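Local coordinates for beta-fructofuranosidase (Arthrobacter, PDB 3WPU), which belongs to the levansucrase/invertase family of the beta-fructosidase clan, whose characteristic domain is a five-bladed beta-propeller, at residues 55-60 against 417-422. Residues are numbered along the deposited sequence; the frame is centred on the assembly and turned at random. Where two conformers were deposited one is given.
Sequences VTMPTV and HFQAYS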
loop_
_atom_site.group_PDB
_atom_site.type_symbol
_atom_site.label_atom_id
_atom_site.label_comp_id
_atom_site.label_asym_id
_atom_site.label_seq_id
_atom_site.Cartn_x
_atom_site.Cartn_y
_atom_site.Cartn_z
ATOM N N VAL A 55 1.797 -10.373 -15.923
ATOM C CA VAL A 55 2.249 -9.785 -14.679
ATOM C C VAL A 55 2.751 -8.350 -14.875
ATOM O O VAL A 55 3.495 -7.812 -14.043
ATOM C CB VAL A 55 3.335 -10.667 -14.004
ATOM C CG1 VAL A 55 2.744 -11.998 -13.557
ATOM C CG2 VAL A 55 4.565 -10.839 -14.878
ATOM N N THR A 56 2.327 -7.751 -15.982
ATOM C CA THR A 56 2.614 -6.357 -16.293
ATOM C C THR A 56 1.338 -5.502 -16.270
ATOM O O THR A 56 0.323 -5.843 -16.891
ATOM C CB THR A 56 3.293 -6.228 -17.669
ATOM O OG1 THR A 56 4.536 -6.936 -17.668
ATOM C CG2 THR A 56 3.541 -4.774 -18.035
ATOM N N MET A 57 1.390 -4.382 -15.558
ATOM C CA MET A 57 0.279 -3.430 -15.529
ATOM C C MET A 57 -0.007 -2.875 -16.914
ATOM O O MET A 57 0.930 -2.518 -17.606
ATOM C CB MET A 57 0.624 -2.262 -14.604
ATOM C CG MET A 57 -0.535 -1.342 -14.288
ATOM S SD MET A 57 -0.022 -0.017 -13.165
ATOM C CE MET A 57 -1.495 1.030 -13.231
ATOM N N PRO A 58 -1.287 -2.784 -17.307
ATOM C CA PRO A 58 -1.647 -2.081 -18.543
ATOM C C PRO A 58 -1.022 -0.723 -18.612
ATOM O O PRO A 58 -0.895 -0.032 -17.597
ATOM C CB PRO A 58 -3.173 -2.011 -18.482
ATOM C CG PRO A 58 -3.578 -3.181 -17.625
ATOM C CD PRO A 58 -2.452 -3.416 -16.660
ATOM N N THR A 59 -0.610 -0.333 -19.825
ATOM C CA THR A 59 0.105 0.901 -20.030
ATOM C C THR A 59 -0.810 2.106 -19.842
ATOM O O THR A 59 -1.899 2.182 -20.436
ATOM C CB THR A 59 0.735 0.881 -21.434
ATOM O OG1 THR A 59 1.721 -0.164 -21.523
ATOM C CG2 THR A 59 1.413 2.202 -21.775
ATOM N N VAL A 60 -0.384 3.036 -18.985
ATOM C CA VAL A 60 -1.163 4.225 -18.657
ATOM C C VAL A 60 -0.906 5.296 -19.708
ATOM O O VAL A 60 0.240 5.567 -20.018
ATOM C CB VAL A 60 -0.777 4.763 -17.280
ATOM C CG1 VAL A 60 -1.529 6.025 -16.933
ATOM C CG2 VAL A 60 -1.125 3.695 -16.235
ATOM N N HIS A 417 7.812 2.813 -17.374
ATOM C CA HIS A 417 8.634 2.194 -16.322
ATOM C C HIS A 417 8.302 2.728 -14.931
ATOM O O HIS A 417 8.367 1.970 -13.962
ATOM C CB HIS A 417 10.105 2.475 -16.626
ATOM C CG HIS A 417 11.089 1.648 -15.869
ATOM N ND1 HIS A 417 11.637 2.056 -14.673
ATOM C CD2 HIS A 417 11.726 0.504 -16.205
ATOM C CE1 HIS A 417 12.540 1.171 -14.281
ATOM N NE2 HIS A 417 12.612 0.222 -15.196
ATOM N N PHE A 418 7.921 3.992 -14.832
ATOM C CA PHE A 418 7.562 4.618 -13.561
ATOM C C PHE A 418 6.109 5.094 -13.526
ATOM O O PHE A 418 5.766 6.015 -12.779
ATOM C CB PHE A 418 8.493 5.791 -13.278
ATOM C CG PHE A 418 9.956 5.421 -13.248
ATOM C CD1 PHE A 418 10.461 4.623 -12.221
ATOM C CD2 PHE A 418 10.833 5.882 -14.221
ATOM C CE1 PHE A 418 11.809 4.300 -12.162
ATOM C CE2 PHE A 418 12.186 5.553 -14.163
ATOM C CZ PHE A 418 12.667 4.746 -13.149
ATOM N N GLN A 419 5.243 4.477 -14.328
ATOM C CA GLN A 419 3.880 4.976 -14.511
ATOM C C GLN A 419 3.028 4.873 -13.273
ATOM O O GLN A 419 2.005 5.541 -13.180
ATOM C CB GLN A 419 3.156 4.256 -15.662
ATOM C CG GLN A 419 2.848 2.792 -15.362
ATOM C CD GLN A 419 2.108 2.103 -16.490
ATOM O OE1 GLN A 419 2.161 2.522 -17.652
ATOM N NE2 GLN A 419 1.378 1.063 -16.147
ATOM N N ALA A 420 3.420 3.979 -12.363
ATOM C CA ALA A 420 2.603 3.647 -11.207
ATOM C C ALA A 420 3.492 3.294 -10.018
ATOM O O ALA A 420 4.543 2.654 -10.170
ATOM C CB ALA A 420 1.687 2.475 -11.548
ATOM N N TYR A 421 3.070 3.738 -8.839
ATOM C CA TYR A 421 3.696 3.336 -7.585
ATOM C C TYR A 421 2.683 3.378 -6.424
ATOM O O TYR A 421 1.522 3.800 -6.605
ATOM C CB TYR A 421 5.003 4.120 -7.280
ATOM C CG TYR A 421 5.921 3.292 -6.425
ATOM C CD1 TYR A 421 6.448 2.109 -6.912
ATOM C CD2 TYR A 421 6.189 3.639 -5.102
ATOM C CE1 TYR A 421 7.244 1.300 -6.131
ATOM C CE2 TYR A 421 6.959 2.819 -4.287
ATOM C CZ TYR A 421 7.498 1.654 -4.807
ATOM O OH TYR A 421 8.300 0.808 -4.039
ATOM N N SER A 422 3.132 2.854 -5.275
ATOM C CA SER A 422 2.341 2.747 -4.051
ATOM C C SER A 422 0.987 2.085 -4.288
ATOM O O SER A 422 -0.053 2.491 -3.732
ATOM C CB SER A 422 2.214 4.109 -3.376
ATOM O OG SER A 422 3.508 4.566 -3.014
HETATM O O HOH W 1 2.765 4.596 -19.285
#
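Two donors grip OE1 of Gln419: the backbone N of Val60, at 2.9 Å, and a water that also donates to the carbonyl O of Val60. The Val60 bond is nearly straight at hydrogen (175°), although its donor stands above the carbonyl plane of the amide. On the other branch, NE2 of Gln419 donates to the carbonyl O of Pro58, also at 2.9 Å. One side chain thus supplies both an acceptor and a donor to a loop of no regular structure, bonding backbone groups two residues apart, and these bonds fix which end is oxygen and which nitrogen. CG of Gln419 lies between backbone N and carbonyl carbon (chi1 69°), and the extended chain beyond it carries the amide to the loop.

CG2 of Val60 lies over one face of the amide, 3.6 Å from CD of Gln419, while SD of Met57 approaches from the NE2 end, near the amide plane, and accepts a weak N-H bond from NE2 at 3.5 Å. The same sulphur, placed anti to CA by chi2 of 179°, touches CB of Ala420 at 3.4 Å.

The contact joins two long loops of the five-bladed beta-propeller characteristic of the family, one leading into strand 72-81 and the other into strand 423-425. Met57 and Ala420 both rest on Ser433 of strand 430-434, Val60 and Gln419 on Ile438 of strand 437-438, and Met57 also touches Leu393 of strand 391-394.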